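Local coordinates for protein tannase (Fusobacterium nucleatum subsp. nucleatum ATCC 25586, PDB 6YQ4) that probably hydrolyses the galloyl ester bonds of gallotannins, as a tannase of the alpha/beta-hydrolase clan, and binds a magnesium ion, at residues A[6-14]-A[145-154]; A[208-219]-A[445-455]. All coordinates share one frame; numbering follows the deposited sequence.

Contact 1: A[6-14]-A[145-154]. With MG (magnesium ion), chain E.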
loop_
_atom_site.group_PDB
_atom_site.type_symbol
_atom_site.label_atom_id
_atom_site.label_comp_id
_atom_site.label_asym_id
_atom_site.label_seq_id
_atom_site.Cartn_x
_atom_site.Cartn_y
_atom_site.Cartn_z
ATOM N N TYR A 6 -1.669 20.751 -22.562
ATOM C CA TYR A 6 -2.306 21.174 -21.321
ATOM C C TYR A 6 -1.307 21.967 -20.492
ATOM O O TYR A 6 -0.237 21.456 -20.156
ATOM C CB TYR A 6 -2.811 19.971 -20.532
ATOM C CG TYR A 6 -4.169 19.492 -20.969
ATOM C CD1 TYR A 6 -4.306 18.633 -22.062
ATOM C CD2 TYR A 6 -5.313 19.896 -20.296
ATOM C CE1 TYR A 6 -5.545 18.190 -22.472
ATOM C CE2 TYR A 6 -6.561 19.458 -20.695
ATOM C CZ TYR A 6 -6.678 18.603 -21.787
ATOM O OH TYR A 6 -7.927 18.171 -22.199
ATOM N N ASP A 7 -1.648 23.211 -20.167
ATOM C CA ASP A 7 -0.754 24.047 -19.378
ATOM C C ASP A 7 -0.763 23.604 -17.917
ATOM O O ASP A 7 -1.817 23.287 -17.352
ATOM C CB ASP A 7 -1.168 25.511 -19.499
ATOM C CG ASP A 7 -0.528 26.379 -18.453
ATOM O OD1 ASP A 7 0.664 26.720 -18.608
ATOM O OD2 ASP A 7 -1.219 26.712 -17.472
ATOM N N LEU A 8 0.423 23.588 -17.301
ATOM C CA LEU A 8 0.617 22.953 -16.001
ATOM C C LEU A 8 0.813 23.913 -14.837
ATOM O O LEU A 8 1.061 23.446 -13.721
ATOM C CB LEU A 8 1.817 21.999 -16.049
ATOM C CG LEU A 8 1.540 20.635 -16.675
ATOM C CD1 LEU A 8 2.625 19.639 -16.307
ATOM C CD2 LEU A 8 0.125 20.124 -16.312
ATOM N N LYS A 9 0.725 25.226 -15.036
ATOM C CA LYS A 9 0.946 26.121 -13.910
ATOM C C LYS A 9 -0.336 26.301 -13.107
ATOM O O LYS A 9 -1.443 26.352 -13.653
ATOM C CB LYS A 9 1.513 27.475 -14.349
ATOM C CG LYS A 9 3.056 27.543 -14.142
ATOM C CD LYS A 9 3.442 27.672 -12.645
ATOM C CE LYS A 9 4.917 27.999 -12.388
ATOM N NZ LYS A 9 5.865 27.280 -13.280
ATOM N N PHE A 10 -0.160 26.386 -11.799
ATOM C CA PHE A 10 -1.252 26.430 -10.844
ATOM C C PHE A 10 -1.770 27.855 -10.711
ATOM O O PHE A 10 -0.997 28.800 -10.514
ATOM C CB PHE A 10 -0.746 25.903 -9.504
ATOM C CG PHE A 10 -1.682 26.106 -8.363
ATOM C CD1 PHE A 10 -2.707 25.207 -8.126
ATOM C CD2 PHE A 10 -1.511 27.175 -7.498
ATOM C CE1 PHE A 10 -3.565 25.383 -7.053
ATOM C CE2 PHE A 10 -2.357 27.357 -6.431
ATOM C CZ PHE A 10 -3.391 26.458 -6.204
ATOM N N ASN A 11 -3.084 28.001 -10.801
ATOM C CA ASN A 11 -3.715 29.307 -10.729
ATOM C C ASN A 11 -4.344 29.500 -9.358
ATOM O O ASN A 11 -5.424 28.953 -9.096
ATOM C CB ASN A 11 -4.766 29.442 -11.830
ATOM C CG ASN A 11 -5.128 30.866 -12.091
ATOM O OD1 ASN A 11 -5.244 31.663 -11.162
ATOM N ND2 ASN A 11 -5.282 31.215 -13.362
ATOM N N PRO A 12 -3.728 30.266 -8.454
ATOM C CA PRO A 12 -4.312 30.461 -7.117
ATOM C C PRO A 12 -5.626 31.223 -7.130
ATOM O O PRO A 12 -6.254 31.356 -6.070
ATOM C CB PRO A 12 -3.225 31.261 -6.362
ATOM C CG PRO A 12 -1.980 31.128 -7.185
ATOM C CD PRO A 12 -2.447 30.973 -8.608
ATOM N N ASP A 13 -6.058 31.726 -8.285
ATOM C CA ASP A 13 -7.295 32.483 -8.389
ATOM C C ASP A 13 -8.490 31.642 -8.822
ATOM O O ASP A 13 -9.623 32.111 -8.687
ATOM C CB ASP A 13 -7.119 33.652 -9.366
ATOM C CG ASP A 13 -6.231 34.747 -8.806
ATOM O OD1 ASP A 13 -5.807 35.644 -9.581
ATOM O OD2 ASP A 13 -5.963 34.706 -7.583
ATOM N N LYS A 14 -8.276 30.421 -9.328
ATOM C CA LYS A 14 -9.364 29.581 -9.850
ATOM C C LYS A 14 -9.723 28.537 -8.795
ATOM O O LYS A 14 -9.257 27.402 -8.834
ATOM C CB LYS A 14 -8.977 28.926 -11.175
ATOM C CG LYS A 14 -10.005 27.905 -11.708
ATOM C CD LYS A 14 -11.426 28.489 -11.795
ATOM C CE LYS A 14 -12.485 27.508 -11.286
ATOM N NZ LYS A 14 -13.749 28.209 -10.896
ATOM N N TYR A 145 4.268 17.806 -10.539
ATOM C CA TYR A 145 3.403 18.979 -10.624
ATOM C C TYR A 145 3.472 19.816 -9.353
ATOM O O TYR A 145 3.548 21.049 -9.417
ATOM C CB TYR A 145 1.961 18.537 -10.891
ATOM C CG TYR A 145 0.960 19.664 -10.960
ATOM C CD1 TYR A 145 0.566 20.195 -12.191
ATOM C CD2 TYR A 145 0.399 20.190 -9.798
ATOM C CE1 TYR A 145 -0.334 21.222 -12.262
ATOM C CE2 TYR A 145 -0.510 21.219 -9.860
ATOM C CZ TYR A 145 -0.878 21.733 -11.096
ATOM O OH TYR A 145 -1.780 22.769 -11.153
ATOM N N LEU A 146 3.421 19.168 -8.187
ATOM C CA LEU A 146 3.540 19.896 -6.925
ATOM C C LEU A 146 4.848 20.664 -6.832
ATOM O O LEU A 146 4.853 21.823 -6.401
ATOM C CB LEU A 146 3.413 18.942 -5.749
ATOM C CG LEU A 146 2.055 18.259 -5.626
ATOM C CD1 LEU A 146 1.993 17.489 -4.311
ATOM C CD2 LEU A 146 0.955 19.278 -5.712
ATOM N N TYR A 147 5.971 20.042 -7.224
ATOM C CA TYR A 147 7.264 20.734 -7.153
ATOM C C TYR A 147 7.332 21.896 -8.134
ATOM O O TYR A 147 7.790 22.987 -7.779
ATOM C CB TYR A 147 8.419 19.758 -7.417
ATOM C CG TYR A 147 8.838 18.989 -6.182
ATOM C CD1 TYR A 147 9.470 19.633 -5.114
ATOM C CD2 TYR A 147 8.580 17.628 -6.066
ATOM C CE1 TYR A 147 9.846 18.931 -3.970
ATOM C CE2 TYR A 147 8.957 16.914 -4.928
ATOM C CZ TYR A 147 9.586 17.569 -3.884
ATOM O OH TYR A 147 9.944 16.850 -2.766
ATOM N N LEU A 148 6.874 21.676 -9.375
ATOM C CA LEU A 148 6.889 22.726 -10.389
ATOM C C LEU A 148 6.140 23.971 -9.937
ATOM O O LEU A 148 6.527 25.093 -10.291
ATOM C CB LEU A 148 6.294 22.191 -11.691
ATOM C CG LEU A 148 6.398 23.143 -12.891
ATOM C CD1 LEU A 148 7.198 22.552 -14.034
ATOM C CD2 LEU A 148 5.016 23.517 -13.376
ATOM N N ASN A 149 5.079 23.807 -9.151
ATOM C CA ASN A 149 4.247 24.921 -8.718
ATOM C C ASN A 149 4.476 25.300 -7.271
ATOM O O ASN A 149 3.628 25.982 -6.690
ATOM C CB ASN A 149 2.769 24.590 -8.895
ATOM C CG ASN A 149 2.372 24.490 -10.323
ATOM O OD1 ASN A 149 2.255 25.496 -11.012
ATOM N ND2 ASN A 149 2.145 23.276 -10.784
ATOM N N ASP A 150 5.572 24.839 -6.663
ATOM C CA ASP A 150 5.786 25.100 -5.241
ATOM C C ASP A 150 5.833 26.595 -4.955
ATOM O O ASP A 150 5.235 27.066 -3.979
ATOM C CB ASP A 150 7.072 24.414 -4.769
ATOM C CG ASP A 150 7.198 24.373 -3.249
ATOM O OD1 ASP A 150 8.312 24.087 -2.750
ATOM O OD2 ASP A 150 6.187 24.624 -2.556
ATOM N N GLU A 151 6.509 27.363 -5.814
ATOM C CA GLU A 151 6.760 28.762 -5.492
ATOM C C GLU A 151 5.483 29.582 -5.528
ATOM O O GLU A 151 5.381 30.597 -4.835
ATOM C CB GLU A 151 7.802 29.345 -6.440
ATOM C CG GLU A 151 9.186 28.725 -6.221
ATOM C CD GLU A 151 10.244 29.264 -7.175
ATOM O OE1 GLU A 151 9.893 30.058 -8.082
ATOM O OE2 GLU A 151 11.430 28.899 -7.008
ATOM N N VAL A 152 4.489 29.151 -6.292
ATOM C CA VAL A 152 3.250 29.902 -6.363
ATOM C C VAL A 152 2.130 29.261 -5.542
ATOM O O VAL A 152 1.155 29.950 -5.202
ATOM C CB VAL A 152 2.839 30.091 -7.841
ATOM C CG1 VAL A 152 2.469 28.751 -8.485
ATOM C CG2 VAL A 152 1.726 31.114 -7.962
ATOM N N MET A 153 2.253 27.989 -5.184
ATOM C CA MET A 153 1.218 27.300 -4.416
ATOM C C MET A 153 1.538 27.340 -2.927
ATOM O O MET A 153 2.693 27.133 -2.535
ATOM C CB MET A 153 1.077 25.843 -4.865
ATOM C CG MET A 153 0.020 25.021 -4.104
ATOM S SD MET A 153 -0.162 23.305 -4.689
ATOM C CE MET A 153 -0.107 23.602 -6.455
ATOM N N PRO A 154 0.549 27.627 -2.080
ATOM C CA PRO A 154 0.794 27.584 -0.634
ATOM C C PRO A 154 1.280 26.213 -0.193
ATOM O O PRO A 154 0.992 25.184 -0.815
ATOM C CB PRO A 154 -0.579 27.925 -0.032
ATOM C CG PRO A 154 -1.242 28.772 -1.073
ATOM C CD PRO A 154 -0.762 28.222 -2.406
HETATM MG MG MG E . 4.625 26.261 -1.673
#

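Contact 2: A[208-219]-A[445-455]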
loop_
_atom_site.group_PDB
_atom_site.type_symbol
_atom_site.label_atom_id
_atom_site.label_comp_id
_atom_site.label_asym_id
_atom_site.label_seq_id
_atom_site.Cartn_x
_atom_site.Cartn_y
_atom_site.Cartn_z
ATOM N N PRO A 208 0.150 -2.614 3.069
ATOM C CA PRO A 208 0.574 -2.564 1.663
ATOM C C PRO A 208 0.576 -3.953 1.043
ATOM O O PRO A 208 1.088 -4.907 1.624
ATOM C CB PRO A 208 1.998 -1.989 1.725
ATOM C CG PRO A 208 2.470 -2.228 3.136
ATOM C CD PRO A 208 1.225 -2.206 3.998
ATOM N N ILE A 209 0.005 -4.059 -0.151
ATOM C CA ILE A 209 0.080 -5.296 -0.923
ATOM C C ILE A 209 1.236 -5.146 -1.902
ATOM O O ILE A 209 1.006 -4.815 -3.074
ATOM C CB ILE A 209 -1.253 -5.599 -1.659
ATOM C CG1 ILE A 209 -2.454 -5.573 -0.706
ATOM C CG2 ILE A 209 -1.223 -6.926 -2.420
ATOM C CD1 ILE A 209 -2.365 -6.518 0.442
ATOM N N THR A 210 2.481 -5.354 -1.430
ATOM C CA THR A 210 3.717 -5.265 -2.233
ATOM C C THR A 210 4.482 -6.575 -2.284
ATOM O O THR A 210 4.025 -7.616 -1.793
ATOM C CB THR A 210 4.752 -4.257 -1.713
ATOM O OG1 THR A 210 4.777 -4.219 -0.270
ATOM C CG2 THR A 210 4.637 -2.928 -2.353
ATOM N N ASN A 211 5.713 -6.473 -2.815
ATOM C CA ASN A 211 6.597 -7.621 -2.989
ATOM C C ASN A 211 5.863 -8.774 -3.676
ATOM O O ASN A 211 5.994 -9.939 -3.275
ATOM C CB ASN A 211 7.148 -8.054 -1.646
ATOM C CG ASN A 211 8.513 -8.678 -1.738
ATOM O OD1 ASN A 211 8.965 -9.043 -2.821
ATOM N ND2 ASN A 211 9.206 -8.774 -0.579
ATOM N N LEU A 212 5.092 -8.440 -4.729
ATOM C CA LEU A 212 4.076 -9.363 -5.250
ATOM C C LEU A 212 4.673 -10.707 -5.656
ATOM O O LEU A 212 4.143 -11.765 -5.302
ATOM C CB LEU A 212 3.337 -8.731 -6.429
ATOM C CG LEU A 212 2.494 -7.571 -5.926
ATOM C CD1 LEU A 212 1.808 -6.872 -7.067
ATOM C CD2 LEU A 212 1.520 -8.089 -4.899
ATOM N N GLU A 213 5.789 -10.690 -6.381
ATOM C CA GLU A 213 6.398 -11.943 -6.809
ATOM C C GLU A 213 6.922 -12.791 -5.644
ATOM O O GLU A 213 7.146 -13.992 -5.841
ATOM C CB GLU A 213 7.531 -11.655 -7.814
ATOM C CG GLU A 213 8.748 -10.914 -7.257
ATOM C CD GLU A 213 8.581 -9.411 -7.317
ATOM O OE1 GLU A 213 7.407 -8.976 -7.300
ATOM O OE2 GLU A 213 9.605 -8.666 -7.354
ATOM N N ASN A 214 7.118 -12.228 -4.437
ATOM C CA ASN A 214 7.481 -13.062 -3.286
ATOM C C ASN A 214 6.340 -13.270 -2.298
ATOM O O ASN A 214 6.527 -13.975 -1.297
ATOM C CB ASN A 214 8.695 -12.495 -2.536
ATOM C CG ASN A 214 9.944 -12.458 -3.397
ATOM O OD1 ASN A 214 10.469 -13.503 -3.782
ATOM N ND2 ASN A 214 10.421 -11.251 -3.718
ATOM N N ALA A 215 5.166 -12.695 -2.538
ATOM C CA ALA A 215 4.096 -12.823 -1.552
ATOM C C ALA A 215 3.408 -14.195 -1.546
ATOM O O ALA A 215 2.716 -14.509 -0.566
ATOM C CB ALA A 215 3.073 -11.718 -1.766
ATOM N N ASP A 216 3.593 -15.028 -2.583
ATOM C CA ASP A 216 3.020 -16.379 -2.579
ATOM C C ASP A 216 3.745 -17.323 -1.618
ATOM O O ASP A 216 3.102 -18.069 -0.868
ATOM C CB ASP A 216 3.048 -16.967 -3.987
ATOM C CG ASP A 216 1.959 -16.403 -4.871
ATOM O OD1 ASP A 216 0.817 -16.222 -4.372
ATOM O OD2 ASP A 216 2.253 -16.139 -6.059
ATOM N N SER A 217 5.081 -17.376 -1.689
ATOM C CA SER A 217 5.834 -18.221 -0.766
ATOM C C SER A 217 5.660 -17.757 0.672
ATOM O O SER A 217 5.554 -18.579 1.591
ATOM C CB SER A 217 7.319 -18.235 -1.139
ATOM O OG SER A 217 7.848 -16.916 -1.121
ATOM N N ALA A 218 5.640 -16.445 0.891
ATOM C CA ALA A 218 5.482 -15.949 2.248
ATOM C C ALA A 218 4.116 -16.323 2.799
ATOM O O ALA A 218 3.987 -16.666 3.984
ATOM C CB ALA A 218 5.700 -14.436 2.287
ATOM N N TYR A 219 3.090 -16.298 1.949
ATOM C CA TYR A 219 1.734 -16.593 2.412
ATOM C C TYR A 219 1.578 -18.062 2.786
ATOM O O TYR A 219 0.863 -18.392 3.736
ATOM C CB TYR A 219 0.733 -16.205 1.331
ATOM C CG TYR A 219 -0.697 -16.046 1.816
ATOM C CD1 TYR A 219 -1.578 -17.119 1.777
ATOM C CD2 TYR A 219 -1.149 -14.844 2.343
ATOM C CE1 TYR A 219 -2.901 -16.982 2.216
ATOM C CE2 TYR A 219 -2.464 -14.692 2.783
ATOM C CZ TYR A 219 -3.339 -15.776 2.709
ATOM O OH TYR A 219 -4.646 -15.664 3.137
ATOM N N LYS A 445 -5.407 -11.047 6.793
ATOM C CA LYS A 445 -4.904 -12.178 6.030
ATOM C C LYS A 445 -4.991 -11.931 4.533
ATOM O O LYS A 445 -4.911 -12.880 3.755
ATOM C CB LYS A 445 -5.643 -13.450 6.416
ATOM C CG LYS A 445 -5.491 -13.786 7.894
ATOM C CD LYS A 445 -6.240 -15.083 8.230
ATOM C CE LYS A 445 -6.086 -15.439 9.693
ATOM N NZ LYS A 445 -7.202 -16.327 10.121
ATOM N N ASP A 446 -5.098 -10.664 4.114
ATOM C CA ASP A 446 -5.040 -10.373 2.686
ATOM C C ASP A 446 -3.641 -10.560 2.150
ATOM O O ASP A 446 -3.468 -10.856 0.961
ATOM C CB ASP A 446 -5.536 -8.960 2.401
ATOM C CG ASP A 446 -7.074 -8.882 2.360
ATOM O OD1 ASP A 446 -7.739 -9.165 3.389
ATOM O OD2 ASP A 446 -7.613 -8.538 1.293
ATOM N N THR A 447 -2.639 -10.384 3.008
ATOM C CA THR A 447 -1.268 -10.743 2.698
ATOM C C THR A 447 -0.607 -11.216 3.982
ATOM O O THR A 447 -1.117 -11.003 5.082
ATOM C CB THR A 447 -0.476 -9.583 2.077
ATOM O OG1 THR A 447 0.783 -10.074 1.618
ATOM C CG2 THR A 447 -0.239 -8.463 3.079
ATOM N N SER A 448 0.508 -11.904 3.819
ATOM C CA SER A 448 1.285 -12.366 4.955
ATOM C C SER A 448 1.851 -11.187 5.747
ATOM O O SER A 448 2.366 -10.232 5.169
ATOM C CB SER A 448 2.419 -13.246 4.446
ATOM O OG SER A 448 3.033 -13.925 5.509
ATOM N N LEU A 449 1.758 -11.252 7.082
ATOM C CA LEU A 449 2.451 -10.258 7.907
ATOM C C LEU A 449 3.964 -10.255 7.652
ATOM O O LEU A 449 4.641 -9.260 7.937
ATOM C CB LEU A 449 2.175 -10.524 9.391
ATOM C CG LEU A 449 2.851 -9.633 10.435
ATOM C CD1 LEU A 449 2.271 -8.226 10.398
ATOM C CD2 LEU A 449 2.688 -10.221 11.811
ATOM N N ALA A 450 4.492 -11.345 7.096
ATOM C CA ALA A 450 5.904 -11.418 6.752
ATOM C C ALA A 450 6.304 -10.346 5.749
ATOM O O ALA A 450 7.460 -9.912 5.744
ATOM C CB ALA A 450 6.217 -12.815 6.202
ATOM N N ILE A 451 5.371 -9.900 4.907
ATOM C CA ILE A 451 5.683 -9.036 3.768
ATOM C C ILE A 451 5.871 -7.597 4.241
ATOM O O ILE A 451 6.908 -6.992 3.927
ATOM C CB ILE A 451 4.605 -9.124 2.665
ATOM C CG1 ILE A 451 4.675 -10.457 1.921
ATOM C CG2 ILE A 451 4.791 -7.974 1.654
ATOM C CD1 ILE A 451 5.806 -10.489 0.866
ATOM N N PRO A 452 4.914 -6.983 4.952
ATOM C CA PRO A 452 5.200 -5.652 5.506
ATOM C C PRO A 452 6.342 -5.664 6.516
ATOM O O PRO A 452 7.120 -4.697 6.554
ATOM C CB PRO A 452 3.866 -5.218 6.155
ATOM C CG PRO A 452 3.078 -6.500 6.378
ATOM C CD PRO A 452 3.518 -7.404 5.229
ATOM N N ALA A 453 6.477 -6.728 7.320
ATOM C CA ALA A 453 7.640 -6.848 8.216
ATOM C C ALA A 453 8.952 -6.789 7.443
ATOM O O ALA A 453 9.896 -6.090 7.857
ATOM C CB ALA A 453 7.595 -8.156 9.015
ATOM N N ILE A 454 9.043 -7.535 6.327
ATOM C CA ILE A 454 10.256 -7.506 5.503
ATOM C C ILE A 454 10.505 -6.107 4.942
ATOM O O ILE A 454 11.648 -5.647 4.878
ATOM C CB ILE A 454 10.165 -8.550 4.382
ATOM C CG1 ILE A 454 10.461 -9.951 4.918
ATOM C CG2 ILE A 454 11.067 -8.175 3.200
ATOM C CD1 ILE A 454 10.025 -11.018 3.917
ATOM N N LEU A 455 9.449 -5.400 4.527
ATOM C CA LEU A 455 9.644 -4.016 4.092
ATOM C C LEU A 455 10.206 -3.169 5.232
ATOM O O LEU A 455 11.189 -2.435 5.059
ATOM C CB LEU A 455 8.329 -3.431 3.606
ATOM C CG LEU A 455 8.280 -1.973 3.172
ATOM C CD1 LEU A 455 8.964 -1.812 1.844
ATOM C CD2 LEU A 455 6.825 -1.548 3.064
HETATM O O HOH W 1 1.693 -8.735 -0.680
HETATM O O HOH W 2 8.254 -6.916 1.590
#

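Contact 1: A[6-14]-A[145-154]
Asn149, the residue at which the chain leaves helix 134-148, faces the N-terminal segment 6-14 and joins it by both ends of its amide. Its CB rests 3.8 Å from CB of Phe10. CG lies anti to the carbonyl carbon (chi1 -68°), and with chi2 at -74° the amide turns ND2 over the middle of the Tyr145 ring. ND2 gives one N-H to Leu8 O at 3.1 Å, in both the amide and carbonyl planes, and the other to Tyr145 O in the last turn of the helix. OD1 accepts from Phe10 N at 2.7 Å, the donor standing well above its carbonyl plane; CD of Lys9 passes alongside the same oxygen. The amide is thus gripped by three bonds, its flip fixed. This helix end leads into the magnesium site, where Asp150, through O and OD2, and Met153 O bind the ion together with Gly155 O. The Met153 chain bends at its end (chi3 -43°), laying CE over one face of the Phe10 ring as a CH-pi contact, 3.7 Å from the centroid; SD, farther above, adds a Met-aromatic contact, and the Tyr145 hydroxyl lies at the edge. Tyr32 of strand 26-36 also meets Phe10.

Contact 2: A[208-219]-A[445-455]
Ile451 projects from helix 450-461 into the bend where the loop 208-211 turns into helix 212-223, and its branches part there. CD1 meets Asn211 CB at 3.7 Å and also packs on Ala215, whereas CG2, anti to the backbone N, approaches Thr210 O. CG1 lies against the methyl of Ala218, which also touches CB of Ser448 and CB of Ala450. The Tyr219 ring presents its edge to the chain at 445-448: CD2 is near Ser448 N, and the hydroxyl donates to Lys445 O at 2.9 Å, in the carbonyl plane. That hydroxyl has a second partner in Lys351 N. Ser448 OG makes a weak capping bond with Ala450 N ahead of the helix that follows and reaches Ala218 O weakly at 3.3 Å. Ile209 and Thr447 run past each other in opposite directions, with Ile209 CD1 3.9 Å from Thr447 CG2. Two waters bridge the segments, one between Thr210 O and Thr447 OG1, the other from Asn211 ND2 to Ile451 O. The short helical segments cross at 125° with their axes 10.4 Å apart. Both segments follow neighbouring parallel strands, 202-206 and 435-439, of the central alpha/beta-hydrolase sheet; Ile209 touches Ser166, the probable nucleophile; helix 259-279 packs against both segments, and helix 298-316 against the 445-455 side.

How the contacts relate
Contact 1 closes before contact 2 opens along the chain, and the two lie apart, with centres 38 Å and nearest atoms about 19 Å from each other. The mixed nine-stranded sheet connects them. Contact 1 lies toward its antiparallel end, where segment 6-14 leads into outermost strand 16-21 and helix 134-148 packs on strands 26-36, 48-54 and 73-76. Contact 1 thus holds the N-terminal segment beside the magnesium site. Contact 2 belongs to the parallel part of the sheet, after strands 202-206 and 435-439. Strand 160-163, between 73-76 and 202-206, leads to the likely nucleophile elbow, and contact 2 is buried near the probable Ser-His-Asp triad.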